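Local coordinates for avirulence protein AvrP123 (Melampsora lini, PDB 5VJJ) that is a zinc-binding effector of the flax rust fungus, recognised by the flax resistance protein P and possibly acting in the host nucleus, at residues 23-29 with 51-57. Numbering follows the deposited sequence.
Sequences PLTQPPF and AEQYMYR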
loop_
_atom_site.group_PDB
_atom_site.type_symbol
_atom_site.label_atom_id
_atom_site.label_comp_id
_atom_site.label_asym_id
_atom_site.label_seq_id
_atom_site.Cartn_x
_atom_site.Cartn_y
_atom_site.Cartn_z
ATOM N N PRO A 23 0.300 14.445 6.488
ATOM C CA PRO A 23 -0.816 14.806 5.608
ATOM C C PRO A 23 -0.624 14.225 4.214
ATOM O O PRO A 23 0.424 14.411 3.588
ATOM C CB PRO A 23 -0.756 16.336 5.581
ATOM C CG PRO A 23 0.711 16.625 5.683
ATOM C CD PRO A 23 1.266 15.553 6.618
ATOM N N LEU A 24 -1.639 13.517 3.733
ATOM C CA LEU A 24 -1.660 13.116 2.335
ATOM C C LEU A 24 -1.683 14.353 1.454
ATOM O O LEU A 24 -2.342 15.345 1.774
ATOM C CB LEU A 24 -2.887 12.254 2.038
ATOM C CG LEU A 24 -2.993 10.917 2.764
ATOM C CD1 LEU A 24 -4.377 10.348 2.538
ATOM C CD2 LEU A 24 -1.915 9.963 2.269
ATOM N N THR A 25 -0.950 14.298 0.340
ATOM C CA THR A 25 -0.983 15.373 -0.641
ATOM C C THR A 25 -1.920 15.082 -1.806
ATOM O O THR A 25 -2.288 16.015 -2.532
ATOM C CB THR A 25 0.428 15.655 -1.169
ATOM O OG1 THR A 25 0.997 14.453 -1.697
ATOM C CG2 THR A 25 1.306 16.192 -0.044
ATOM N N GLN A 26 -2.307 13.824 -1.995
ATOM C CA GLN A 26 -3.413 13.456 -2.867
ATOM C C GLN A 26 -4.086 12.232 -2.267
ATOM O O GLN A 26 -3.497 11.552 -1.420
ATOM C CB GLN A 26 -2.942 13.174 -4.301
ATOM C CG GLN A 26 -1.821 12.152 -4.399
ATOM C CD GLN A 26 -1.297 11.998 -5.815
ATOM O OE1 GLN A 26 -0.138 12.298 -6.095
ATOM N NE2 GLN A 26 -2.152 11.525 -6.716
ATOM N N PRO A 27 -5.323 11.936 -2.658
ATOM C CA PRO A 27 -5.994 10.743 -2.131
ATOM C C PRO A 27 -5.217 9.489 -2.493
ATOM O O PRO A 27 -4.446 9.490 -3.463
ATOM C CB PRO A 27 -7.370 10.765 -2.818
ATOM C CG PRO A 27 -7.551 12.167 -3.300
ATOM C CD PRO A 27 -6.179 12.686 -3.595
ATOM N N PRO A 28 -5.379 8.403 -1.742
ATOM C CA PRO A 28 -4.733 7.147 -2.139
ATOM C C PRO A 28 -5.225 6.693 -3.505
ATOM O O PRO A 28 -6.403 6.833 -3.836
ATOM C CB PRO A 28 -5.144 6.165 -1.034
ATOM C CG PRO A 28 -5.561 7.011 0.115
ATOM C CD PRO A 28 -6.110 8.273 -0.471
ATOM N N PHE A 29 -4.308 6.151 -4.303
ATOM C CA PHE A 29 -4.630 5.663 -5.635
ATOM C C PHE A 29 -4.110 4.244 -5.827
ATOM O O PHE A 29 -3.052 3.873 -5.313
ATOM C CB PHE A 29 -4.056 6.582 -6.721
ATOM C CG PHE A 29 -2.570 6.791 -6.632
ATOM C CD1 PHE A 29 -2.042 7.745 -5.774
ATOM C CD2 PHE A 29 -1.704 6.055 -7.424
ATOM C CE1 PHE A 29 -0.677 7.946 -5.699
ATOM C CE2 PHE A 29 -0.337 6.255 -7.356
ATOM C CZ PHE A 29 0.176 7.201 -6.493
ATOM N N ALA A 51 -4.104 -2.984 -4.029
ATOM C CA ALA A 51 -2.989 -2.241 -3.465
ATOM C C ALA A 51 -3.171 -0.760 -3.758
ATOM O O ALA A 51 -3.710 -0.381 -4.801
ATOM C CB ALA A 51 -1.653 -2.732 -4.029
ATOM N N GLU A 52 -2.718 0.074 -2.822
ATOM C CA GLU A 52 -2.839 1.521 -2.930
ATOM C C GLU A 52 -1.521 2.172 -2.548
ATOM O O GLU A 52 -0.773 1.654 -1.713
ATOM C CB GLU A 52 -3.944 2.090 -2.025
ATOM C CG GLU A 52 -5.355 1.772 -2.458
ATOM C CD GLU A 52 -6.381 2.462 -1.585
ATOM O OE1 GLU A 52 -6.044 2.789 -0.423
ATOM O OE2 GLU A 52 -7.515 2.680 -2.063
ATOM N N GLN A 53 -1.254 3.323 -3.154
ATOM C CA GLN A 53 -0.065 4.106 -2.863
ATOM C C GLN A 53 -0.462 5.391 -2.151
ATOM O O GLN A 53 -1.483 6.011 -2.482
ATOM C CB GLN A 53 0.709 4.428 -4.139
ATOM C CG GLN A 53 2.015 5.157 -3.892
ATOM C CD GLN A 53 2.873 5.230 -5.138
ATOM O OE1 GLN A 53 2.622 4.527 -6.117
ATOM N NE2 GLN A 53 3.884 6.087 -5.111
ATOM N N TYR A 54 0.342 5.776 -1.163
ATOM C CA TYR A 54 0.087 6.952 -0.348
ATOM C C TYR A 54 1.189 7.970 -0.589
ATOM O O TYR A 54 2.375 7.640 -0.502
ATOM C CB TYR A 54 0.012 6.587 1.136
ATOM C CG TYR A 54 -1.016 5.520 1.443
ATOM C CD1 TYR A 54 -2.370 5.828 1.499
ATOM C CD2 TYR A 54 -0.633 4.205 1.672
ATOM C CE1 TYR A 54 -3.314 4.852 1.776
ATOM C CE2 TYR A 54 -1.569 3.224 1.949
ATOM C CZ TYR A 54 -2.905 3.553 2.001
ATOM O OH TYR A 54 -3.834 2.581 2.275
ATOM N N MET A 55 0.788 9.195 -0.915
ATOM C CA MET A 55 1.694 10.323 -1.080
ATOM C C MET A 55 1.434 11.293 0.063
ATOM O O MET A 55 0.297 11.737 0.255
ATOM C CB MET A 55 1.476 11.012 -2.429
ATOM C CG MET A 55 1.934 10.207 -3.636
ATOM S SD MET A 55 3.726 10.241 -3.799
ATOM C CE MET A 55 3.909 9.939 -5.551
ATOM N N TYR A 56 2.477 11.615 0.822
ATOM C CA TYR A 56 2.323 12.517 1.949
ATOM C C TYR A 56 3.615 13.295 2.160
ATOM O O TYR A 56 4.640 13.035 1.528
ATOM C CB TYR A 56 1.927 11.749 3.210
ATOM C CG TYR A 56 2.767 10.523 3.447
ATOM C CD1 TYR A 56 2.370 9.285 2.969
ATOM C CD2 TYR A 56 3.962 10.602 4.149
ATOM C CE1 TYR A 56 3.136 8.159 3.185
ATOM C CE2 TYR A 56 4.726 9.484 4.372
ATOM C CZ TYR A 56 4.314 8.264 3.891
ATOM O OH TYR A 56 5.089 7.141 4.113
ATOM N N ARG A 57 3.542 14.272 3.061
ATOM C CA ARG A 57 4.649 15.166 3.388
ATOM C C ARG A 57 4.854 15.077 4.896
ATOM O O ARG A 57 4.207 15.798 5.655
ATOM C CB ARG A 57 4.349 16.597 2.939
ATOM C CG ARG A 57 5.467 17.606 3.213
ATOM C CD ARG A 57 6.496 17.611 2.097
ATOM N NE ARG A 57 6.009 18.301 0.904
ATOM C CZ ARG A 57 6.285 19.567 0.590
ATOM N NH1 ARG A 57 7.060 20.313 1.369
ATOM N NH2 ARG A 57 5.784 20.088 -0.520
#
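F29 and Q53 face each other as an antiparallel hydrogen-bonded pair, which joins the short edge strand 29-30 to strand 51-58, the middle strand of a three-stranded antiparallel sheet. Q53 N donates to F29 O at 2.9 Å, whereas the return bond from F29 N to Q53 O is weak.

The side chain of Q53 lies alongside the F29 ring, both pointing the same way. With CG anti to the backbone N (chi1 -176°) and the chain extended beyond it, every heavy atom from CB outward passes near the aromatic rim. CB sits over one face, 4.0 Å from the ring centroid, in a CH-pi contact; CG passes F29 CZ; CD approaches the same CZ to 3.6 Å. At the tip, OE1 meets CZ and CE2, and NE2 turns to a hydrogen bond with S65 on strand 64-69. The amide plane is inclined 37° to the ring.

M55 CG comes up at the edge of the F29 ring, near its plane. On the sheet face away from F29 and Q53, P28 CG meets the edge of the Y54 ring at CE1.

Around P27 the loop bows away from the strand, and before this bow a second, separate set of bonds ties down its start at L24 and T25. M55 O accepts T25 N at 2.8 Å, with the donor 36° above the carbonyl plane, and a weak bond from T25 OG1. This end lies near the first zinc site, since the Y56 side chain touches zinc ligand C16. Beyond it, R57 N donates to P23 O at 3.2 Å.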